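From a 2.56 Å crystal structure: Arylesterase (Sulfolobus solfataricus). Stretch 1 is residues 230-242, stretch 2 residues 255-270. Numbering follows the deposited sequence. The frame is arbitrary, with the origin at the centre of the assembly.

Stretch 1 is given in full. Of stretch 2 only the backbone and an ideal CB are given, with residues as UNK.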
# COMPACT_ATOMS: atom_id res chain seq x y z
N SER A 230 19.72 -14.84 -6.13
CA SER A 230 18.44 -14.45 -5.54
C SER A 230 18.25 -15.10 -4.21
O SER A 230 17.57 -16.12 -4.10
CB SER A 230 17.27 -14.83 -6.44
OG SER A 230 17.19 -13.98 -7.57
N PRO A 231 18.85 -14.52 -3.17
CA PRO A 231 18.76 -15.13 -1.83
C PRO A 231 17.33 -15.28 -1.28
O PRO A 231 17.10 -16.08 -0.38
CB PRO A 231 19.59 -14.19 -0.95
CG PRO A 231 19.83 -12.97 -1.78
CD PRO A 231 19.77 -13.39 -3.19
N LEU A 232 16.38 -14.51 -1.80
CA LEU A 232 15.01 -14.61 -1.34
C LEU A 232 14.41 -16.00 -1.68
O LEU A 232 13.51 -16.46 -0.98
CB LEU A 232 14.18 -13.47 -1.95
CG LEU A 232 12.85 -13.19 -1.26
CD1 LEU A 232 13.01 -12.76 0.19
CD2 LEU A 232 12.10 -12.14 -2.04
N ILE A 233 14.92 -16.65 -2.73
CA ILE A 233 14.40 -17.93 -3.16
C ILE A 233 15.02 -19.06 -2.40
O ILE A 233 14.69 -20.22 -2.63
CB ILE A 233 14.60 -18.15 -4.69
CG1 ILE A 233 13.53 -19.11 -5.21
CG2 ILE A 233 15.99 -18.65 -5.05
CD1 ILE A 233 13.58 -19.39 -6.70
N ALA A 234 15.91 -18.76 -1.47
CA ALA A 234 16.52 -19.80 -0.65
C ALA A 234 15.47 -20.57 0.14
O ALA A 234 14.56 -19.98 0.71
CB ALA A 234 17.53 -19.19 0.30
N GLU A 235 15.60 -21.88 0.20
CA GLU A 235 14.72 -22.72 1.05
C GLU A 235 14.84 -22.37 2.50
O GLU A 235 13.85 -22.22 3.18
CB GLU A 235 15.00 -24.21 0.84
CG GLU A 235 14.61 -24.69 -0.55
CD GLU A 235 14.61 -26.21 -0.69
OE1 GLU A 235 14.37 -26.92 0.32
OE2 GLU A 235 14.84 -26.71 -1.82
N ASP A 236 16.05 -22.17 2.98
CA ASP A 236 16.30 -21.90 4.40
C ASP A 236 17.03 -20.55 4.61
O ASP A 236 18.13 -20.35 4.08
CB ASP A 236 17.13 -23.03 4.99
CG ASP A 236 17.33 -22.89 6.45
OD1 ASP A 236 16.44 -22.37 7.15
OD2 ASP A 236 18.38 -23.31 6.95
N LEU A 237 16.44 -19.64 5.37
CA LEU A 237 17.09 -18.39 5.74
C LEU A 237 17.33 -18.25 7.25
O LEU A 237 17.48 -17.13 7.74
CB LEU A 237 16.27 -17.21 5.21
CG LEU A 237 16.27 -17.08 3.69
CD1 LEU A 237 15.27 -16.03 3.27
CD2 LEU A 237 17.67 -16.73 3.14
N SER A 238 17.36 -19.38 7.98
CA SER A 238 17.67 -19.37 9.42
C SER A 238 19.18 -19.48 9.64
O SER A 238 19.91 -19.81 8.73
CB SER A 238 16.96 -20.52 10.13
OG SER A 238 17.51 -21.77 9.73
N ASN A 239 19.61 -19.26 10.89
CA ASN A 239 21.02 -19.33 11.27
C ASN A 239 21.90 -18.40 10.43
O ASN A 239 23.03 -18.71 10.10
CB ASN A 239 21.54 -20.77 11.18
CG ASN A 239 20.91 -21.68 12.21
OD1 ASN A 239 20.62 -21.27 13.34
ND2 ASN A 239 20.74 -22.95 11.84
N LEU A 240 21.34 -17.26 10.08
CA LEU A 240 22.04 -16.24 9.40
C LEU A 240 22.30 -15.14 10.41
O LEU A 240 21.65 -15.10 11.46
CB LEU A 240 21.23 -15.71 8.22
CG LEU A 240 21.12 -16.66 7.03
CD1 LEU A 240 20.25 -16.01 5.97
CD2 LEU A 240 22.47 -16.99 6.43
N PRO A 241 23.24 -14.23 10.09
CA PRO A 241 23.60 -13.22 11.07
C PRO A 241 22.45 -12.24 11.34
O PRO A 241 21.63 -11.97 10.47
CB PRO A 241 24.84 -12.53 10.46
CG PRO A 241 24.96 -13.01 9.08
CD PRO A 241 24.14 -14.23 8.92
N GLN A 242 22.44 -11.72 12.54
CA GLN A 242 21.58 -10.61 12.90
C GLN A 242 21.62 -9.52 11.79
O GLN A 242 22.73 -9.07 11.37
CB GLN A 242 22.09 -10.07 14.24
CG GLN A 242 21.37 -8.86 14.79
CD GLN A 242 21.96 -8.43 16.13
OE1 GLN A 242 23.03 -8.91 16.55
NE2 GLN A 242 21.26 -7.52 16.82
N UNK A 255 10.09 -3.40 -1.98
CA UNK A 255 9.25 -4.51 -1.47
C UNK A 255 10.02 -5.82 -1.31
O UNK A 255 9.81 -6.54 -0.32
CB UNK A 255 8.07 -4.74 -2.41
N UNK A 256 10.93 -6.14 -2.22
CA UNK A 256 11.78 -7.34 -2.09
C UNK A 256 12.70 -7.27 -0.89
O UNK A 256 12.91 -8.28 -0.21
CB UNK A 256 12.62 -7.54 -3.36
N UNK A 257 13.28 -6.09 -0.62
CA UNK A 257 14.08 -5.89 0.59
C UNK A 257 13.26 -6.10 1.87
O UNK A 257 13.70 -6.76 2.78
CB UNK A 257 14.68 -4.48 0.59
N UNK A 258 12.09 -5.51 1.95
CA UNK A 258 11.22 -5.70 3.12
C UNK A 258 10.74 -7.15 3.26
O UNK A 258 10.68 -7.65 4.35
CB UNK A 258 10.01 -4.77 3.03
N UNK A 259 10.52 -7.83 2.14
CA UNK A 259 10.28 -9.27 2.12
C UNK A 259 11.40 -10.12 2.68
O UNK A 259 11.16 -11.08 3.40
CB UNK A 259 10.01 -9.71 0.68
N UNK A 260 12.64 -9.79 2.32
CA UNK A 260 13.83 -10.49 2.81
C UNK A 260 13.95 -10.34 4.32
O UNK A 260 14.22 -11.30 5.02
CB UNK A 260 15.09 -9.96 2.12
N UNK A 261 13.71 -9.14 4.81
CA UNK A 261 13.76 -8.85 6.23
C UNK A 261 12.67 -9.61 6.97
O UNK A 261 12.91 -10.16 8.03
CB UNK A 261 13.62 -7.35 6.48
N UNK A 262 11.46 -9.70 6.42
CA UNK A 262 10.43 -10.51 7.07
C UNK A 262 10.78 -11.99 7.07
O UNK A 262 10.58 -12.67 8.08
CB UNK A 262 9.08 -10.30 6.38
N UNK A 263 11.31 -12.49 5.97
CA UNK A 263 11.73 -13.88 5.89
C UNK A 263 12.78 -14.26 6.95
O UNK A 263 12.75 -15.38 7.50
CB UNK A 263 12.29 -14.16 4.49
N UNK A 264 13.71 -13.35 7.20
CA UNK A 264 14.68 -13.54 8.27
C UNK A 264 13.99 -13.58 9.64
O UNK A 264 14.30 -14.43 10.44
CB UNK A 264 15.73 -12.43 8.24
N UNK A 265 13.06 -12.66 9.91
CA UNK A 265 12.34 -12.62 11.17
C UNK A 265 11.58 -13.91 11.41
O UNK A 265 11.60 -14.46 12.51
CB UNK A 265 11.38 -11.43 11.20
N UNK A 266 10.91 -14.37 10.37
CA UNK A 266 10.17 -15.61 10.42
C UNK A 266 11.07 -16.82 10.65
O UNK A 266 10.63 -17.79 11.27
CB UNK A 266 9.38 -15.79 9.12
N UNK A 267 12.33 -16.74 10.19
CA UNK A 267 13.29 -17.84 10.34
C UNK A 267 14.01 -17.78 11.66
O UNK A 267 14.85 -18.60 11.91
CB UNK A 267 14.31 -17.82 9.20
N UNK A 268 13.72 -16.81 12.50
CA UNK A 268 14.32 -16.73 13.82
C UNK A 268 15.46 -15.82 13.99
O UNK A 268 15.94 -15.68 15.10
CB UNK A 268 14.78 -18.12 14.25
N UNK A 269 15.87 -15.15 12.93
CA UNK A 269 17.03 -14.24 12.99
C UNK A 269 16.61 -12.86 13.52
O UNK A 269 15.73 -12.23 12.96
CB UNK A 269 17.67 -14.10 11.61
N UNK A 270 17.23 -12.39 14.61
CA UNK A 270 16.92 -11.02 15.07
C UNK A 270 17.28 -9.93 14.01
O UNK A 270 18.41 -9.86 13.51
CB UNK A 270 17.68 -10.74 16.37

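Stretch 2 is helical through 266, and its backbone packs against the 3-10 turn and following loop of stretch 1. Positions 255, 257, 258, 261, 262, 265 and 266 have an ideal CB with nothing of stretch 1 within 5.5 Å, so stretch 1 leaves them almost unconstrained; they are Asp-255, Gly-257, Glu-258, Ala-261, Tyr-262, Met-265 and Glu-266.

At 256 the CB points sideways, 4.8 Å from Leu-232 CD2, and many side chains would suit. The residue is Gln-256, which makes little contact here; its OE1 is hydrogen-bonded elsewhere in the structure. Position 259 points toward stretch 1, its ideal CB 4.2 Å from Leu-232 CD2, which favours a small apolar residue; Ala-259 lets the leucine lie close against the helix.

The CB of 260 points sideways, 4.0 Å from Leu-232 CD1, with Pro-231, Leu-237 and Leu-240 lying farther out. A long apolar or aromatic side chain could reach them. Tyr-260, with chi1 in t, does so: CE1 lies 4.1 Å from Pro-231 CB and 4.2 Å from Leu-237 CD2, while Leu-232 CD1 sits at the ring edge.

Position 263 points toward Leu-237 CD1, 3.7 Å from the ideal CB. Beyond this apolar contact lie the carbonyl oxygens of Leu-232 and Ala-234, so an aliphatic residue would suit the near part and a long donor the whole. Arg-263 bends back through three m rotamers, placing Leu-237 CD1 over one guanidinium face. Its NH1 and NH2 each give a weak hydrogen bond to Leu-232 O, both 2.9 Å; NH2 is also 2.9 Å from Ala-234 O.

At 264 the CB is sideways, but a branched aliphatic chain could extend toward Leu-237 and Leu-240. Leu-264 reaches both with CD2, 3.7 Å from Leu-240 CD1 and 4.2 Å from Leu-237 CB.

Position 267 faces backbone at close range: its ideal CB is 3.6 Å from both Leu-237 O and Ser-238 N. A small residue is the easy choice, Ala or Ser. Ser-267 turns its OG back to the helix, donating to Arg-263 O at 2.7 Å.

Position 268 has phi 99°, and a CB would jam against the preceding carbonyl O. Gly-268 meets this demand and forms the Schellman motif.

The CB of 269 points toward the carbonyls of Leu-240 and Pro-241, and a compact branched apolar chain would pack against this part of the loop. Val-269 places CG1 3.3 Å from Pro-241 O and CG2 4.2 Å from Leu-240 CB.

At 270, phi of -62° permits proline among many others, and the sideways CB meets Gln-242 CG. Pro-270 packs there loosely, while its O accepts a CA-H...O contact from Gln-242 CA at 3.3 Å.

Stretch 2 (255-270) DQGEAYAYRLMESGVP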
# COMPACT_ATOMS: atom_id res chain seq x y z
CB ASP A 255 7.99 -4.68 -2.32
CG ASP A 255 6.99 -3.49 -2.12
OD1 ASP A 255 7.10 -2.81 -1.07
OD2 ASP A 255 6.14 -3.23 -3.00
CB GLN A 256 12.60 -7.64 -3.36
CG GLN A 256 13.67 -6.65 -3.72
CD GLN A 256 14.19 -6.87 -5.13
OE1 GLN A 256 15.24 -7.52 -5.35
NE2 GLN A 256 13.47 -6.35 -6.11
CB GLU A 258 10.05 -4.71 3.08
CG GLU A 258 10.53 -3.26 3.29
CD GLU A 258 9.43 -2.22 3.18
OE1 GLU A 258 8.33 -2.50 2.64
OE2 GLU A 258 9.66 -1.09 3.64
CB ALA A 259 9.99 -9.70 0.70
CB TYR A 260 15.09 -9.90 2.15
CG TYR A 260 16.38 -10.64 2.51
CD1 TYR A 260 16.64 -11.90 2.02
CD2 TYR A 260 17.32 -10.07 3.34
CE1 TYR A 260 17.82 -12.58 2.35
CE2 TYR A 260 18.48 -10.75 3.69
CZ TYR A 260 18.71 -12.01 3.20
OH TYR A 260 19.86 -12.73 3.54
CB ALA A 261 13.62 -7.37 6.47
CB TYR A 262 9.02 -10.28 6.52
CG TYR A 262 8.03 -11.21 7.22
CD1 TYR A 262 7.86 -11.18 8.61
CD2 TYR A 262 7.30 -12.15 6.49
CE1 TYR A 262 6.98 -12.05 9.24
CE2 TYR A 262 6.41 -13.02 7.11
CZ TYR A 262 6.27 -12.98 8.49
OH TYR A 262 5.40 -13.84 9.13
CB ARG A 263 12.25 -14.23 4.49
CG ARG A 263 11.13 -14.49 3.51
CD ARG A 263 10.60 -15.91 3.57
NE ARG A 263 11.49 -16.90 2.97
CZ ARG A 263 11.74 -17.02 1.66
NH1 ARG A 263 11.20 -16.17 0.75
NH2 ARG A 263 12.55 -18.00 1.24
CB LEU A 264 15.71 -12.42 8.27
CG LEU A 264 16.68 -12.41 7.06
CD1 LEU A 264 17.55 -11.15 7.09
CD2 LEU A 264 17.59 -13.63 6.94
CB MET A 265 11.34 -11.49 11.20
CG MET A 265 11.92 -10.14 11.48
SD MET A 265 10.63 -8.85 11.30
CE MET A 265 11.66 -7.36 11.38
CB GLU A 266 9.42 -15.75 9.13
CG GLU A 266 8.32 -16.77 9.14
CD GLU A 266 7.64 -16.85 7.79
OE1 GLU A 266 7.92 -15.94 6.92
OE2 GLU A 266 6.81 -17.79 7.61
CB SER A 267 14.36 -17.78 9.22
OG SER A 267 13.75 -17.87 7.94
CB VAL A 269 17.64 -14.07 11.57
CG1 VAL A 269 18.79 -13.08 11.61
CG2 VAL A 269 18.09 -15.43 11.03
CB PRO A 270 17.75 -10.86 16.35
CG PRO A 270 18.51 -12.11 16.54
CD PRO A 270 18.31 -13.02 15.36
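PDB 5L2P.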